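Local coordinates for acylneuraminate lyase (Mycoplasma synoviae, PDB 4N4P), which belongs to the dihydrodipicolinate synthetase family and has the TIM-barrel fold, a ring of parallel strands surrounded by helices, at residues Lys284-Ala287 and Glu288-Thr291. Numbering follows the deposited sequence.
Sequences KKHA and EFIT
Glu288, Phe289, Ile290 and Thr291 each give their backbone N-H to the carbonyl four residues earlier, Ile290 N to His286 O at 3.0 Å being almost straight at 177°, as in a regular alpha-helix. Ala287 O takes a second bond, from Thr291 OG1 at 2.9 Å. This hydroxyl sits above the carbonyl plane, on the face opposite the one used by Thr291 N; with chi1 at -64° it lies beside its own nitrogen and turns back along the helix. One turn apart, His286 and Ile290 run side by side, and Ile290 CG1 rests over a face of the imidazole, 4.2 Å from the ring centroid and 19° off its normal, a CH-pi contact. The ring's NE2 is hydrogen-bonded to Leu248 O, which ties it to the end of helix 231-248, while Ile290 also packs on Ile260 of helix 253-263. Glu288 OE1 lies 4.0 Å from Lys285 CG and 4.2 Å from Lys284 CE. Neither ammonium touches the carboxylate: Lys285 NZ is 6.8 Å from Glu288 OE1, Lys284 NZ 5.4 Å from Glu288 OE2. The lysines therefore meet the glutamate through methylenes, and any electrostatic help is probably modest, whereas the buried side joins helix 280-294 to its neighbours through largely van der Waals packing together with the His286-Leu248 bond.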
ATOM      1  N   LYS A 284      13.016  24.938 -22.480  1.00 12.64           N
ATOM      2  CA  LYS A 284      14.372  25.489 -22.645  1.00 12.95           C
ATOM      3  C   LYS A 284      14.876  26.164 -21.373  1.00 12.41           C
ATOM      4  O   LYS A 284      16.041  25.983 -20.973  1.00 11.01           O
ATOM      5  CB  LYS A 284      14.462  26.488 -23.822  1.00 14.07           C
ATOM      6  CG  LYS A 284      15.881  26.987 -24.070  1.00 18.23           C
ATOM      7  CD  LYS A 284      15.904  28.293 -24.841  1.00 25.71           C
ATOM      8  CE  LYS A 284      17.330  28.806 -24.961  1.00 30.34           C
ATOM      9  NZ  LYS A 284      18.077  28.107 -26.054  1.00 35.21           N
ATOM     10  N   LYS A 285      14.005  26.933 -20.726  1.00 11.64           N
ATOM     11  CA  LYS A 285      14.415  27.594 -19.500  1.00 11.79           C
ATOM     12  C   LYS A 285      14.682  26.593 -18.377  1.00 10.89           C
ATOM     13  O   LYS A 285      15.581  26.789 -17.576  1.00 10.85           O
ATOM     14  CB  LYS A 285      13.381  28.631 -19.073  1.00 12.08           C
ATOM     15  CG  LYS A 285      13.326  29.776 -20.091  1.00 14.72           C
ATOM     16  CD  LYS A 285      12.364  30.875 -19.667  1.00 19.68           C
ATOM     17  CE  LYS A 285      12.311  31.894 -20.802  1.00 22.55           C
ATOM     18  NZ  LYS A 285      11.217  32.823 -20.558  1.00 26.59           N
ATOM     19  N   HIS A 286      13.852  25.558 -18.320  1.00 10.89           N
ATOM     20  CA  HIS A 286      14.098  24.431 -17.440  1.00 10.99           C
ATOM     21  C   HIS A 286      15.475  23.822 -17.723  1.00 10.22           C
ATOM     22  O   HIS A 286      16.253  23.602 -16.797  1.00 10.70           O
ATOM     23  CB  HIS A 286      13.008  23.384 -17.596  1.00 10.60           C
ATOM     24  CG  HIS A 286      13.163  22.227 -16.664  1.00  9.56           C
ATOM     25  ND1 HIS A 286      13.174  22.373 -15.296  1.00 11.16           N
ATOM     26  CD2 HIS A 286      13.320  20.903 -16.903  1.00 12.44           C
ATOM     27  CE1 HIS A 286      13.321  21.189 -14.725  1.00 11.05           C
ATOM     28  NE2 HIS A 286      13.401  20.278 -15.678  1.00 11.07           N
ATOM     29  N   ALA A 287      15.792  23.590 -18.996  1.00  9.82           N
ATOM     30  CA  ALA A 287      17.107  23.042 -19.354  1.00 10.39           C
ATOM     31  C   ALA A 287      18.249  23.939 -18.926  1.00 10.07           C
ATOM     32  O   ALA A 287      19.241  23.457 -18.392  1.00 10.47           O
ATOM     33  CB  ALA A 287      17.191  22.721 -20.839  1.00 10.55           C
ATOM     34  N   GLU A 288      18.104  25.252 -19.126  1.00 10.33           N
ATOM     35  CA  GLU A 288      19.125  26.205 -18.683  1.00 10.23           C
ATOM     36  C   GLU A 288      19.261  26.224 -17.185  1.00  9.94           C
ATOM     37  O   GLU A 288      20.360  26.219 -16.691  1.00 10.97           O
ATOM     38  CB  GLU A 288      18.788  27.627 -19.115  1.00 10.76           C
ATOM     39  CG  GLU A 288      18.807  27.834 -20.600  1.00 14.23           C
ATOM     40  CD  GLU A 288      18.414  29.272 -20.926  1.00 19.66           C
ATOM     41  OE1 GLU A 288      17.218  29.596 -20.860  1.00 22.00           O
ATOM     42  OE2 GLU A 288      19.305  30.071 -21.217  1.00 22.98           O
ATOM     43  N   PHE A 289      18.136  26.260 -16.477  1.00  9.50           N
ATOM     44  CA  PHE A 289      18.126  26.208 -14.997  1.00  8.74           C
ATOM     45  C   PHE A 289      18.928  25.011 -14.480  1.00  8.34           C
ATOM     46  O   PHE A 289      19.841  25.167 -13.652  1.00  8.72           O
ATOM     47  CB  PHE A 289      16.674  26.181 -14.467  1.00  8.99           C
ATOM     48  CG  PHE A 289      16.527  25.691 -13.037  1.00  7.91           C
ATOM     49  CD1 PHE A 289      17.064  26.400 -11.969  1.00  8.68           C
ATOM     50  CD2 PHE A 289      15.806  24.517 -12.770  1.00  7.80           C
ATOM     51  CE1 PHE A 289      16.952  25.924 -10.654  1.00  9.55           C
ATOM     52  CE2 PHE A 289      15.655  24.040 -11.459  1.00  8.13           C
ATOM     53  CZ  PHE A 289      16.234  24.750 -10.391  1.00  8.98           C
ATOM     54  N   ILE A 290      18.594  23.818 -14.965  1.00  7.06           N
ATOM     55  CA  ILE A 290      19.361  22.606 -14.555  1.00  6.94           C
ATOM     56  C   ILE A 290      20.848  22.708 -14.906  1.00  7.35           C
ATOM     57  O   ILE A 290      21.719  22.398 -14.073  1.00  8.44           O
ATOM     58  CB  ILE A 290      18.769  21.333 -15.159  1.00  6.07           C
ATOM     59  CG1 ILE A 290      17.296  21.138 -14.718  1.00  5.37           C
ATOM     60  CG2 ILE A 290      19.687  20.048 -14.837  1.00  7.82           C
ATOM     61  CD1 ILE A 290      17.079  20.919 -13.196  1.00  9.19           C
ATOM     62  N   THR A 291      21.125  23.063 -16.156  1.00  8.14           N
ATOM     63  CA  THR A 291      22.498  23.178 -16.668  1.00  9.08           C
ATOM     64  C   THR A 291      23.352  24.147 -15.845  1.00  7.67           C
ATOM     65  O   THR A 291      24.471  23.800 -15.424  1.00  7.27           O
ATOM     66  CB  THR A 291      22.500  23.581 -18.176  1.00  9.89           C
ATOM     67  OG1 THR A 291      21.897  22.537 -18.942  1.00 10.59           O
ATOM     68  CG2 THR A 291      23.901  23.809 -18.696  1.00 10.96           C
TER